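PDB 6O38: acinetobacter secreted protease CpaA from Acinetobacter nosocomialis M2, which is a secreted zinc metalloprotease, probably exported by the type II secretion system, that forms a complex with its chaperone CpaB. Local coordinates for residues L69-Y80 with L111-V119; A257-Y267 with P299-K307. All coordinates share one frame; numbering follows the deposited sequence.

Contact 1 of 2, residues L69-Y80 with L111-V119; sequences LEVLKINSGDVY and LTTATMQKV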
ATOM      1  N   LEU A  69     -17.384  -3.418   3.951  1.00 60.61           N
ATOM      2  CA  LEU A  69     -16.305  -4.158   3.315  1.00 60.56           C
ATOM      3  C   LEU A  69     -16.357  -3.972   1.804  1.00 59.50           C
ATOM      4  O   LEU A  69     -17.422  -3.752   1.220  1.00 58.78           O
ATOM      5  CB  LEU A  69     -16.392  -5.644   3.666  1.00 61.19           C
ATOM      6  CG  LEU A  69     -16.463  -5.995   5.155  1.00 62.84           C
ATOM      7  CD1 LEU A  69     -16.466  -7.504   5.356  1.00 64.19           C
ATOM      8  CD2 LEU A  69     -15.319  -5.351   5.923  1.00 64.48           C
ATOM      9  N   GLU A  70     -15.188  -4.056   1.168  1.00 63.77           N
ATOM     10  CA  GLU A  70     -15.123  -3.848  -0.274  1.00 64.08           C
ATOM     11  C   GLU A  70     -15.648  -5.052  -1.047  1.00 63.83           C
ATOM     12  O   GLU A  70     -16.347  -4.887  -2.053  1.00 64.12           O
ATOM     13  CB  GLU A  70     -13.691  -3.522  -0.699  1.00 64.62           C
ATOM     14  CG  GLU A  70     -13.458  -2.044  -0.975  1.00 65.51           C
ATOM     15  CD  GLU A  70     -12.010  -1.719  -1.282  1.00 65.94           C
ATOM     16  OE1 GLU A  70     -11.231  -2.653  -1.564  1.00 65.93           O
ATOM     17  OE2 GLU A  70     -11.649  -0.524  -1.235  1.00 66.66           O
ATOM     18  N   VAL A  71     -15.323  -6.264  -0.604  1.00 63.62           N
ATOM     19  CA  VAL A  71     -15.716  -7.487  -1.295  1.00 63.63           C
ATOM     20  C   VAL A  71     -16.207  -8.495  -0.265  1.00 63.68           C
ATOM     21  O   VAL A  71     -15.662  -8.584   0.841  1.00 64.09           O
ATOM     22  CB  VAL A  71     -14.549  -8.073  -2.122  1.00 64.35           C
ATOM     23  CG1 VAL A  71     -14.968  -9.359  -2.814  1.00 64.67           C
ATOM     24  CG2 VAL A  71     -14.047  -7.063  -3.146  1.00 64.48           C
ATOM     25  N   LEU A  72     -17.247  -9.247  -0.623  1.00 63.11           N
ATOM     26  CA  LEU A  72     -17.735 -10.354   0.189  1.00 63.66           C
ATOM     27  C   LEU A  72     -17.235 -11.669  -0.390  1.00 64.75           C
ATOM     28  O   LEU A  72     -17.400 -11.928  -1.586  1.00 64.43           O
ATOM     29  CB  LEU A  72     -19.263 -10.369   0.257  1.00 63.18           C
ATOM     30  CG  LEU A  72     -19.969  -9.361   1.164  1.00 62.84           C
ATOM     31  CD1 LEU A  72     -21.190 -10.005   1.800  1.00 63.62           C
ATOM     32  CD2 LEU A  72     -19.027  -8.804   2.220  1.00 63.10           C
ATOM     33  N   LYS A  73     -16.634 -12.497   0.460  1.00 63.40           N
ATOM     34  CA  LYS A  73     -16.172 -13.819   0.060  1.00 65.23           C
ATOM     35  C   LYS A  73     -17.317 -14.811   0.224  1.00 65.86           C
ATOM     36  O   LYS A  73     -17.811 -15.016   1.338  1.00 67.16           O
ATOM     37  CB  LYS A  73     -14.961 -14.243   0.890  1.00 68.02           C
ATOM     38  CG  LYS A  73     -14.203 -15.441   0.335  1.00 70.33           C
ATOM     39  CD  LYS A  73     -12.984 -15.756   1.191  1.00 73.73           C
ATOM     40  CE  LYS A  73     -12.045 -16.734   0.498  1.00 76.27           C
ATOM     41  NZ  LYS A  73     -12.670 -18.067   0.278  1.00 77.54           N
ATOM     42  N   ILE A  74     -17.738 -15.418  -0.881  1.00 66.68           N
ATOM     43  CA  ILE A  74     -18.834 -16.380  -0.886  1.00 67.32           C
ATOM     44  C   ILE A  74     -18.239 -17.779  -0.958  1.00 69.79           C
ATOM     45  O   ILE A  74     -17.521 -18.109  -1.909  1.00 69.79           O
ATOM     46  CB  ILE A  74     -19.798 -16.129  -2.056  1.00 65.31           C
ATOM     47  CG1 ILE A  74     -20.456 -14.754  -1.924  1.00 63.45           C
ATOM     48  CG2 ILE A  74     -20.851 -17.220  -2.119  1.00 66.31           C
ATOM     49  CD1 ILE A  74     -21.428 -14.434  -3.039  1.00 62.19           C
ATOM     50  N   ASN A  75     -18.536 -18.600   0.044  1.00 69.22           N
ATOM     51  CA  ASN A  75     -18.053 -19.971   0.113  1.00 72.44           C
ATOM     52  C   ASN A  75     -19.219 -20.944   0.011  1.00 73.44           C
ATOM     53  O   ASN A  75     -20.392 -20.561   0.051  1.00 71.98           O
ATOM     54  CB  ASN A  75     -17.270 -20.208   1.410  1.00 75.50           C
ATOM     55  CG  ASN A  75     -16.042 -19.326   1.520  1.00 75.15           C
ATOM     56  OD1 ASN A  75     -15.022 -19.579   0.880  1.00 76.02           O
ATOM     57  ND2 ASN A  75     -16.134 -18.285   2.340  1.00 74.21           N
ATOM     58  N   SER A  76     -18.878 -22.223  -0.126  1.00 76.33           N
ATOM     59  CA  SER A  76     -19.889 -23.270  -0.197  1.00 77.96           C
ATOM     60  C   SER A  76     -20.634 -23.358   1.130  1.00 79.66           C
ATOM     61  O   SER A  76     -20.020 -23.556   2.184  1.00 82.19           O
ATOM     62  CB  SER A  76     -19.239 -24.608  -0.541  1.00 81.20           C
ATOM     63  OG  SER A  76     -20.203 -25.644  -0.607  1.00 83.08           O
ATOM     64  N   GLY A  77     -21.957 -23.210   1.079  1.00 78.68           N
ATOM     65  CA  GLY A  77     -22.789 -23.231   2.261  1.00 80.43           C
ATOM     66  C   GLY A  77     -23.242 -21.868   2.741  1.00 78.06           C
ATOM     67  O   GLY A  77     -24.091 -21.799   3.639  1.00 79.50           O
ATOM     68  N   ASP A  78     -22.707 -20.792   2.174  1.00 74.83           N
ATOM     69  CA  ASP A  78     -23.109 -19.448   2.561  1.00 72.66           C
ATOM     70  C   ASP A  78     -24.461 -19.090   1.953  1.00 71.06           C
ATOM     71  O   ASP A  78     -24.803 -19.512   0.845  1.00 70.31           O
ATOM     72  CB  ASP A  78     -22.059 -18.423   2.128  1.00 70.13           C
ATOM     73  CG  ASP A  78     -20.871 -18.368   3.071  1.00 72.15           C
ATOM     74  OD1 ASP A  78     -21.053 -18.654   4.272  1.00 75.69           O
ATOM     75  OD2 ASP A  78     -19.758 -18.034   2.612  1.00 71.20           O
ATOM     76  N   VAL A  79     -25.233 -18.306   2.701  1.00 70.96           N
ATOM     77  CA  VAL A  79     -26.544 -17.822   2.275  1.00 69.94           C
ATOM     78  C   VAL A  79     -26.604 -16.341   2.630  1.00 68.03           C
ATOM     79  O   VAL A  79     -26.778 -15.983   3.800  1.00 69.93           O
ATOM     80  CB  VAL A  79     -27.698 -18.593   2.929  1.00 73.06           C
ATOM     81  CG1 VAL A  79     -29.036 -17.988   2.528  1.00 72.39           C
ATOM     82  CG2 VAL A  79     -27.642 -20.067   2.543  1.00 75.19           C
ATOM     83  N   TYR A  80     -26.454 -15.479   1.629  1.00 70.61           N
ATOM     84  CA  TYR A  80     -26.543 -14.038   1.810  1.00 69.56           C
ATOM     85  C   TYR A  80     -27.886 -13.537   1.297  1.00 69.64           C
ATOM     86  O   TYR A  80     -28.347 -13.954   0.231  1.00 68.99           O
ATOM     87  CB  TYR A  80     -25.407 -13.322   1.078  1.00 67.04           C
ATOM     88  CG  TYR A  80     -24.035 -13.623   1.631  1.00 67.46           C
ATOM     89  CD1 TYR A  80     -23.513 -12.878   2.679  1.00 68.00           C
ATOM     90  CD2 TYR A  80     -23.263 -14.650   1.108  1.00 67.80           C
ATOM     91  CE1 TYR A  80     -22.259 -13.147   3.191  1.00 68.82           C
ATOM     92  CE2 TYR A  80     -22.005 -14.927   1.613  1.00 68.87           C
ATOM     93  CZ  TYR A  80     -21.509 -14.172   2.654  1.00 69.33           C
ATOM     94  OH  TYR A  80     -20.259 -14.441   3.164  1.00 70.55           O
ATOM     95  N   LEU A 111     -21.261 -18.522  17.953  1.00 67.89           N
ATOM     96  CA  LEU A 111     -21.244 -18.243  16.527  1.00 67.44           C
ATOM     97  C   LEU A 111     -21.429 -19.529  15.731  1.00 69.44           C
ATOM     98  O   LEU A 111     -20.983 -20.604  16.142  1.00 70.58           O
ATOM     99  CB  LEU A 111     -19.935 -17.564  16.114  1.00 65.28           C
ATOM    100  CG  LEU A 111     -19.675 -16.174  16.696  1.00 63.19           C
ATOM    101  CD1 LEU A 111     -18.393 -15.591  16.127  1.00 61.52           C
ATOM    102  CD2 LEU A 111     -20.853 -15.249  16.433  1.00 63.08           C
ATOM    103  N   THR A 112     -22.095 -19.407  14.587  1.00 68.12           N
ATOM    104  CA  THR A 112     -22.277 -20.528  13.679  1.00 70.03           C
ATOM    105  C   THR A 112     -21.065 -20.634  12.754  1.00 69.15           C
ATOM    106  O   THR A 112     -20.054 -19.949  12.933  1.00 67.16           O
ATOM    107  CB  THR A 112     -23.578 -20.371  12.892  1.00 71.24           C
ATOM    108  OG1 THR A 112     -23.451 -19.277  11.973  1.00 69.71           O
ATOM    109  CG2 THR A 112     -24.743 -20.105  13.834  1.00 71.95           C
ATOM    110  N   THR A 113     -21.157 -21.500  11.748  1.00 71.61           N
ATOM    111  CA  THR A 113     -20.105 -21.655  10.753  1.00 71.09           C
ATOM    112  C   THR A 113     -20.279 -20.720   9.563  1.00 70.19           C
ATOM    113  O   THR A 113     -19.484 -20.789   8.620  1.00 70.04           O
ATOM    114  CB  THR A 113     -20.046 -23.105  10.261  1.00 73.44           C
ATOM    115  OG1 THR A 113     -21.263 -23.430   9.577  1.00 75.56           O
ATOM    116  CG2 THR A 113     -19.856 -24.056  11.433  1.00 74.49           C
ATOM    117  N   ALA A 114     -21.296 -19.861   9.582  1.00 70.29           N
ATOM    118  CA  ALA A 114     -21.503 -18.915   8.495  1.00 69.50           C
ATOM    119  C   ALA A 114     -20.332 -17.946   8.396  1.00 67.03           C
ATOM    120  O   ALA A 114     -19.787 -17.496   9.408  1.00 65.55           O
ATOM    121  CB  ALA A 114     -22.809 -18.146   8.701  1.00 69.66           C
ATOM    122  N   THR A 115     -19.938 -17.637   7.158  1.00 69.22           N
ATOM    123  CA  THR A 115     -18.806 -16.742   6.935  1.00 67.04           C
ATOM    124  C   THR A 115     -19.058 -15.367   7.542  1.00 65.43           C
ATOM    125  O   THR A 115     -18.157 -14.772   8.145  1.00 64.18           O
ATOM    126  CB  THR A 115     -18.522 -16.625   5.436  1.00 67.31           C
ATOM    127  OG1 THR A 115     -18.061 -17.887   4.936  1.00 68.90           O
ATOM    128  CG2 THR A 115     -17.464 -15.564   5.167  1.00 65.24           C
HETATM  129  N   MSE A 116     -20.277 -14.854   7.409  1.00 65.06           N
HETATM  130  CA  MSE A 116     -20.603 -13.542   7.955  1.00 63.96           C
HETATM  131  C   MSE A 116     -21.763 -13.611   8.943  1.00 64.70           C
HETATM  132  O   MSE A 116     -22.817 -14.174   8.646  1.00 66.31           O
HETATM  133  CB  MSE A 116     -20.931 -12.564   6.828  1.00 66.73           C
HETATM  134  CG  MSE A 116     -21.267 -11.166   7.308  1.00 65.87           C
HETATM  135 SE   MSE A 116     -21.040  -9.844   5.902  0.33 65.03          SE
HETATM  136  CE  MSE A 116     -19.136 -10.108   5.580  1.00 63.76           C
ATOM    137  N   GLN A 117     -21.553 -13.035  10.126  1.00 62.79           N
ATOM    138  CA  GLN A 117     -22.558 -13.018  11.177  1.00 63.40           C
ATOM    139  C   GLN A 117     -22.566 -11.644  11.831  1.00 62.37           C
ATOM    140  O   GLN A 117     -21.617 -10.868  11.703  1.00 61.10           O
ATOM    141  CB  GLN A 117     -22.292 -14.102  12.233  1.00 63.76           C
ATOM    142  CG  GLN A 117     -22.178 -15.509  11.670  1.00 65.12           C
ATOM    143  CD  GLN A 117     -21.921 -16.546  12.744  1.00 66.01           C
ATOM    144  OE1 GLN A 117     -22.603 -16.578  13.769  1.00 66.59           O
ATOM    145  NE2 GLN A 117     -20.926 -17.395  12.518  1.00 66.22           N
ATOM    146  N   LYS A 118     -23.657 -11.346  12.532  1.00 62.34           N
ATOM    147  CA  LYS A 118     -23.822 -10.077  13.226  1.00 61.61           C
ATOM    148  C   LYS A 118     -24.088 -10.331  14.702  1.00 61.82           C
ATOM    149  O   LYS A 118     -24.989 -11.101  15.050  1.00 63.03           O
ATOM    150  CB  LYS A 118     -24.967  -9.260  12.621  1.00 62.21           C
ATOM    151  CG  LYS A 118     -25.261  -7.965  13.362  1.00 61.76           C
ATOM    152  CD  LYS A 118     -26.094  -7.017  12.516  1.00 62.20           C
ATOM    153  CE  LYS A 118     -27.421  -6.699  13.188  1.00 63.23           C
ATOM    154  NZ  LYS A 118     -27.861  -5.302  12.921  1.00 63.37           N
ATOM    155  N   VAL A 119     -23.307  -9.686  15.562  1.00 60.71           N
ATOM    156  CA  VAL A 119     -23.549  -9.687  17.001  1.00 60.96           C
ATOM    157  C   VAL A 119     -24.154  -8.338  17.362  1.00 61.29           C
ATOM    158  O   VAL A 119     -23.499  -7.297  17.227  1.00 60.79           O
ATOM    159  CB  VAL A 119     -22.259  -9.952  17.793  1.00 60.16           C
ATOM    160  CG1 VAL A 119     -22.519  -9.821  19.286  1.00 60.32           C
ATOM    161  CG2 VAL A 119     -21.717 -11.334  17.467  1.00 60.08           C
TER
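Asp78 and Thr115 meet at about a right angle, and their two-point polar contact defines one half of this junction. Thr115 OG1 donates to Asp78 OD2 at 2.9 Å, meeting the syn lone pair of that oxygen, while Thr115 N reaches Asp78 OD1 at 3.3 Å, also from the syn side but 24° out of the carboxylate plane. The backbone N of Asn75, at the start of the type II turn 75-78, approaches Asp78 OD2 on its anti side, so three donors fix the rotation of this buried carboxylate and would probably stabilise its negative charge.

Thr115 OG1 also accepts from Asn75 ND2 over 3.3 Å, tilted 20° from the amide plane. With OG1 of Thr115 beside the backbone N (chi1 -67°), CG2 is left anti to that N and turns to Tyr80 OH at 3.6 Å.

The tightly packed part is apolar. Selenomethionine Met116 extends with CG anti to its backbone N, then bends at chi3; its CE lies 3.6 Å from Leu72 CD2, whose side chain it crosses nearly perpendicularly, and meets Leu69 CD1 tip to tip at 3.7 Å. Tyr80 CE1 passes 3.9 Å from Met116 CB.

Toward solvent the contact thins out: exposed Lys73 has its NZ bonded in plane to a lone pair of Asn75 OD1, which orients that amide, and Ser57 OG joins both groups.

Strand 71-74, within this chain an outermost strand of a three-stranded sheet, lies beside strand 58-61, with Leu72 packing on Leu60. Strand 79-85 pairs with 47-52 and strand 116-121 with 141-146. The segments belong to two successive StcE-type beta-sandwich domains, which the contact joins; nearby Glu70 bonds to Asn96 of the chaperone CpaB.

Contact 2 of 2, residues A257-Y267 with P299-K307; sequences ATLTLKTGDQY and PNMTQPTLK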
ATOM      1  N   ALA A 257       8.586  16.635  14.755  1.00 31.15           N
ATOM      2  CA  ALA A 257       8.404  17.278  13.465  1.00 31.24           C
ATOM      3  C   ALA A 257       7.286  18.319  13.527  1.00 31.14           C
ATOM      4  O   ALA A 257       6.525  18.409  14.494  1.00 31.09           O
ATOM      5  CB  ALA A 257       8.100  16.235  12.390  1.00 31.05           C
ATOM      6  N   THR A 258       7.193  19.110  12.460  1.00 30.94           N
ATOM      7  CA  THR A 258       6.219  20.196  12.368  1.00 31.41           C
ATOM      8  C   THR A 258       4.853  19.602  12.051  1.00 31.12           C
ATOM      9  O   THR A 258       4.586  19.195  10.919  1.00 31.04           O
ATOM     10  CB  THR A 258       6.643  21.203  11.305  1.00 32.20           C
ATOM     11  OG1 THR A 258       7.947  21.708  11.616  1.00 32.63           O
ATOM     12  CG2 THR A 258       5.657  22.360  11.245  1.00 33.14           C
ATOM     13  N   LEU A 259       3.986  19.546  13.056  1.00 31.51           N
ATOM     14  CA  LEU A 259       2.631  19.017  12.891  1.00 31.40           C
ATOM     15  C   LEU A 259       1.628  20.157  12.713  1.00 32.55           C
ATOM     16  O   LEU A 259       0.736  20.373  13.534  1.00 33.37           O
ATOM     17  CB  LEU A 259       2.264  18.137  14.082  1.00 31.07           C
ATOM     18  CG  LEU A 259       3.293  17.085  14.496  1.00 30.36           C
ATOM     19  CD1 LEU A 259       2.815  16.320  15.721  1.00 30.42           C
ATOM     20  CD2 LEU A 259       3.586  16.133  13.347  1.00 29.98           C
ATOM     21  N   THR A 260       1.781  20.893  11.616  1.00 31.69           N
ATOM     22  CA  THR A 260       0.876  21.988  11.293  1.00 33.11           C
ATOM     23  C   THR A 260      -0.311  21.456  10.499  1.00 33.03           C
ATOM     24  O   THR A 260      -0.136  20.702   9.537  1.00 32.13           O
ATOM     25  CB  THR A 260       1.600  23.082  10.506  1.00 33.92           C
ATOM     26  OG1 THR A 260       2.647  23.636  11.311  1.00 34.29           O
ATOM     27  CG2 THR A 260       0.634  24.191  10.117  1.00 35.57           C
ATOM     28  N   LEU A 261      -1.514  21.853  10.907  1.00 33.26           N
ATOM     29  CA  LEU A 261      -2.757  21.358  10.321  1.00 33.37           C
ATOM     30  C   LEU A 261      -3.324  22.441   9.410  1.00 34.65           C
ATOM     31  O   LEU A 261      -3.944  23.399   9.878  1.00 36.54           O
ATOM     32  CB  LEU A 261      -3.742  20.977  11.422  1.00 34.01           C
ATOM     33  CG  LEU A 261      -5.060  20.335  10.998  1.00 34.34           C
ATOM     34  CD1 LEU A 261      -4.831  18.925  10.476  1.00 32.83           C
ATOM     35  CD2 LEU A 261      -6.041  20.333  12.157  1.00 35.73           C
ATOM     36  N   LYS A 262      -3.115  22.286   8.106  1.00 34.55           N
ATOM     37  CA  LYS A 262      -3.577  23.247   7.119  1.00 35.48           C
ATOM     38  C   LYS A 262      -4.882  22.770   6.486  1.00 35.68           C
ATOM     39  O   LYS A 262      -5.407  21.699   6.801  1.00 35.18           O
ATOM     40  CB  LYS A 262      -2.507  23.482   6.052  1.00 34.75           C
ATOM     41  CG  LYS A 262      -1.183  23.991   6.593  1.00 34.96           C
ATOM     42  CD  LYS A 262      -0.177  24.197   5.471  1.00 34.46           C
ATOM     43  CE  LYS A 262       0.100  22.895   4.733  1.00 33.21           C
ATOM     44  NZ  LYS A 262       0.498  21.797   5.658  1.00 32.31           N
ATOM     45  N   THR A 263      -5.415  23.592   5.582  1.00 36.04           N
ATOM     46  CA  THR A 263      -6.634  23.244   4.865  1.00 36.32           C
ATOM     47  C   THR A 263      -6.439  21.957   4.071  1.00 34.81           C
ATOM     48  O   THR A 263      -5.513  21.845   3.263  1.00 33.88           O
ATOM     49  CB  THR A 263      -7.042  24.383   3.930  1.00 37.29           C
ATOM     50  OG1 THR A 263      -7.060  25.617   4.659  1.00 38.84           O
ATOM     51  CG2 THR A 263      -8.423  24.126   3.346  1.00 37.86           C
ATOM     52  N   GLY A 264      -7.320  20.986   4.304  1.00 37.74           N
ATOM     53  CA  GLY A 264      -7.257  19.709   3.629  1.00 36.66           C
ATOM     54  C   GLY A 264      -6.271  18.716   4.204  1.00 35.49           C
ATOM     55  O   GLY A 264      -6.223  17.574   3.729  1.00 34.90           O
ATOM     56  N   ASP A 265      -5.485  19.104   5.206  1.00 36.55           N
ATOM     57  CA  ASP A 265      -4.508  18.194   5.785  1.00 35.56           C
ATOM     58  C   ASP A 265      -5.190  17.119   6.629  1.00 35.62           C
ATOM     59  O   ASP A 265      -6.317  17.280   7.109  1.00 36.67           O
ATOM     60  CB  ASP A 265      -3.498  18.957   6.643  1.00 35.59           C
ATOM     61  CG  ASP A 265      -2.471  19.702   5.813  1.00 35.61           C
ATOM     62  OD1 ASP A 265      -2.527  19.611   4.568  1.00 35.74           O
ATOM     63  OD2 ASP A 265      -1.602  20.373   6.410  1.00 35.76           O
ATOM     64  N   GLN A 266      -4.481  16.007   6.807  1.00 37.97           N
ATOM     65  CA  GLN A 266      -4.947  14.910   7.644  1.00 38.08           C
ATOM     66  C   GLN A 266      -3.759  14.260   8.336  1.00 37.32           C
ATOM     67  O   GLN A 266      -2.756  13.945   7.690  1.00 36.66           O
ATOM     68  CB  GLN A 266      -5.722  13.873   6.822  1.00 38.37           C
ATOM     69  CG  GLN A 266      -6.331  12.760   7.658  1.00 39.05           C
ATOM     70  CD  GLN A 266      -7.176  11.804   6.841  1.00 39.63           C
ATOM     71  OE1 GLN A 266      -8.243  12.168   6.349  1.00 40.34           O
ATOM     72  NE2 GLN A 266      -6.688  10.579   6.669  1.00 39.50           N
ATOM     73  N   TYR A 267      -3.882  14.060   9.646  1.00 35.27           N
ATOM     74  CA  TYR A 267      -2.886  13.363  10.445  1.00 34.80           C
ATOM     75  C   TYR A 267      -3.529  12.157  11.110  1.00 35.54           C
ATOM     76  O   TYR A 267      -4.697  12.204  11.507  1.00 36.47           O
ATOM     77  CB  TYR A 267      -2.282  14.281  11.515  1.00 34.61           C
ATOM     78  CG  TYR A 267      -1.373  15.367  10.983  1.00 34.20           C
ATOM     79  CD1 TYR A 267      -1.895  16.518  10.410  1.00 34.74           C
ATOM     80  CD2 TYR A 267       0.008  15.246  11.070  1.00 33.64           C
ATOM     81  CE1 TYR A 267      -1.068  17.516   9.929  1.00 34.72           C
ATOM     82  CE2 TYR A 267       0.845  16.237  10.592  1.00 33.57           C
ATOM     83  CZ  TYR A 267       0.301  17.370  10.024  1.00 34.15           C
ATOM     84  OH  TYR A 267       1.131  18.358   9.546  1.00 34.38           O
ATOM     85  N   PRO A 299      10.645  26.824   1.149  1.00 34.95           N
ATOM     86  CA  PRO A 299       9.792  27.431   2.174  1.00 35.00           C
ATOM     87  C   PRO A 299       9.966  26.757   3.526  1.00 34.93           C
ATOM     88  O   PRO A 299      10.372  25.598   3.633  1.00 34.53           O
ATOM     89  CB  PRO A 299       8.377  27.216   1.627  1.00 34.57           C
ATOM     90  CG  PRO A 299       8.495  25.996   0.774  1.00 33.97           C
ATOM     91  CD  PRO A 299       9.864  26.071   0.152  1.00 34.42           C
ATOM     92  N   ASN A 300       9.654  27.519   4.572  1.00 34.07           N
ATOM     93  CA  ASN A 300       9.697  26.987   5.925  1.00 33.96           C
ATOM     94  C   ASN A 300       8.689  25.855   6.076  1.00 33.39           C
ATOM     95  O   ASN A 300       7.585  25.908   5.528  1.00 33.10           O
ATOM     96  CB  ASN A 300       9.412  28.093   6.940  1.00 34.50           C
ATOM     97  CG  ASN A 300      10.492  29.158   6.958  1.00 34.90           C
ATOM     98  OD1 ASN A 300      11.645  28.894   6.618  1.00 34.87           O
ATOM     99  ND2 ASN A 300      10.122  30.370   7.355  1.00 35.27           N
HETATM  100  N   MSE A 301       9.079  24.826   6.822  1.00 34.18           N
HETATM  101  CA  MSE A 301       8.261  23.627   6.968  1.00 32.93           C
HETATM  102  C   MSE A 301       6.900  23.921   7.593  1.00 33.01           C
HETATM  103  O   MSE A 301       6.811  24.501   8.676  1.00 33.56           O
HETATM  104  CB  MSE A 301       8.996  22.582   7.811  1.00 34.70           C
HETATM  105  CG  MSE A 301      10.398  22.254   7.325  1.00 35.08           C
HETATM  106 SE   MSE A 301      10.453  21.343   5.601  0.66 35.01          SE
HETATM  107  CE  MSE A 301       9.555  19.684   6.092  1.00 33.45           C
ATOM    108  N   THR A 302       5.839  23.524   6.889  1.00 34.81           N
ATOM    109  CA  THR A 302       4.483  23.561   7.425  1.00 34.90           C
ATOM    110  C   THR A 302       3.880  22.167   7.528  1.00 33.61           C
ATOM    111  O   THR A 302       2.661  22.040   7.699  1.00 33.80           O
ATOM    112  CB  THR A 302       3.581  24.454   6.565  1.00 35.70           C
ATOM    113  OG1 THR A 302       3.535  23.942   5.227  1.00 34.98           O
ATOM    114  CG2 THR A 302       4.105  25.883   6.541  1.00 36.89           C
ATOM    115  N   GLN A 303       4.701  21.124   7.421  1.00 35.31           N
ATOM    116  CA  GLN A 303       4.289  19.732   7.535  1.00 34.25           C
ATOM    117  C   GLN A 303       5.540  18.881   7.723  1.00 33.84           C
ATOM    118  O   GLN A 303       6.653  19.376   7.506  1.00 34.43           O
ATOM    119  CB  GLN A 303       3.493  19.292   6.298  1.00 34.10           C
ATOM    120  CG  GLN A 303       4.246  19.375   4.980  1.00 34.24           C
ATOM    121  CD  GLN A 303       4.411  20.796   4.481  1.00 35.30           C
ATOM    122  OE1 GLN A 303       3.431  21.518   4.295  1.00 35.82           O
ATOM    123  NE2 GLN A 303       5.655  21.204   4.260  1.00 35.84           N
ATOM    124  N   PRO A 304       5.417  17.618   8.141  1.00 33.01           N
ATOM    125  CA  PRO A 304       6.626  16.829   8.432  1.00 33.06           C
ATOM    126  C   PRO A 304       7.544  16.593   7.240  1.00 33.51           C
ATOM    127  O   PRO A 304       8.734  16.329   7.452  1.00 34.01           O
ATOM    128  CB  PRO A 304       6.059  15.508   8.967  1.00 32.62           C
ATOM    129  CG  PRO A 304       4.743  15.881   9.543  1.00 32.41           C
ATOM    130  CD  PRO A 304       4.201  16.935   8.621  1.00 32.62           C
ATOM    131  N   THR A 305       7.053  16.673   6.002  1.00 33.32           N
ATOM    132  CA  THR A 305       7.877  16.324   4.852  1.00 33.65           C
ATOM    133  C   THR A 305       7.598  17.256   3.682  1.00 33.99           C
ATOM    134  O   THR A 305       6.460  17.683   3.458  1.00 33.84           O
ATOM    135  CB  THR A 305       7.623  14.871   4.414  1.00 33.55           C
ATOM    136  OG1 THR A 305       7.626  14.015   5.561  1.00 33.42           O
ATOM    137  CG2 THR A 305       8.687  14.402   3.433  1.00 34.14           C
ATOM    138  N   LEU A 306       8.656  17.557   2.928  1.00 33.16           N
ATOM    139  CA  LEU A 306       8.568  18.362   1.720  1.00 33.69           C
ATOM    140  C   LEU A 306       9.364  17.672   0.624  1.00 34.08           C
ATOM    141  O   LEU A 306      10.521  17.297   0.845  1.00 34.58           O
ATOM    142  CB  LEU A 306       9.113  19.779   1.954  1.00 34.48           C
ATOM    143  CG  LEU A 306       9.403  20.616   0.702  1.00 35.24           C
ATOM    144  CD1 LEU A 306       8.114  21.090   0.047  1.00 34.99           C
ATOM    145  CD2 LEU A 306      10.314  21.795   1.025  1.00 36.29           C
ATOM    146  N   LYS A 307       8.754  17.501  -0.545  1.00 36.01           N
ATOM    147  CA  LYS A 307       9.406  16.859  -1.680  1.00 36.54           C
ATOM    148  C   LYS A 307       9.456  17.833  -2.847  1.00 37.04           C
ATOM    149  O   LYS A 307       8.432  18.405  -3.228  1.00 36.73           O
ATOM    150  CB  LYS A 307       8.700  15.568  -2.088  1.00 36.35           C
ATOM    151  CG  LYS A 307       9.498  14.755  -3.112  1.00 37.28           C
ATOM    152  CD  LYS A 307       8.894  13.381  -3.349  1.00 37.39           C
ATOM    153  CE  LYS A 307       9.050  12.483  -2.132  1.00 37.12           C
ATOM    154  NZ  LYS A 307       8.541  11.117  -2.416  1.00 37.38           N
TER
HETATM  155  O   HOH W   1       8.744  24.113  11.420  1.00 32.72           O
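Lys262 reaches across to the backbone of Thr302, its NZ donating to Thr302 O at 3.0 Å from 51° above the carbonyl plane. The same NZ makes a weaker bond of 3.2 Å to Gln303 OE1. Bends at chi3 and chi4 (-60° and -53°) curl the lysine so that its CD and CE pass the side chain of Thr302.

Beside this polar point, Pro304 supplies the apolar surface. Its CD lies 3.5 Å from Tyr267 OH, the ring being met obliquely, and its CG is 4.0 Å from Leu259 CD2; Ala257 CB touches the proline CB. Thr258 CG2 rests near Met301 O, and Thr258 O receives a CA-H...O contact from Gln303.

A second shell sets these groups. Asp265 OD2 binds Lys262 NZ in a 2.6 Å salt bridge through its syn lone pair and also takes Lys262 N, so the first and last residues of the type II turn 262-265 are tied together and the ammonium is steered toward Thr302. Tyr267 OH donates to Thr260 O at 2.7 Å, which fixes the hydroxyl beside Pro304. Thr302 OG1 holds Gln303 OE1, while Thr258 OG1 is bonded to Asp329 further out.

At this junction between the third and fourth StcE-type domains, the ammonium of partly exposed Lys262 thus serves a carboxylate, a carbonyl and, weakly, an amide oxygen, an environment expected to keep it protonated.

Overall arrangement
Contacts 1 and 2 follow each other along the chain and lie on opposite sides of its centre, 42 Å apart between centres and about 15 Å at their nearest atoms, without touching. They appear to be equivalent junctions: each sets a type II turn and its following strand against the segment leading into a strand of the next StcE-type domain (116-121, 305-310), with an aspartate closing the turn and a tyrosine two residues on. Their chemistry differs, carboxylate to threonine in contact 1 and ammonium to backbone carbonyl in contact 2. Neither includes the zinc ligands His498, His502 and His508. Segment 257-267 also reaches CpaB, through Gln266 O to Asn124 of the chaperone, so both contacts lie beside it.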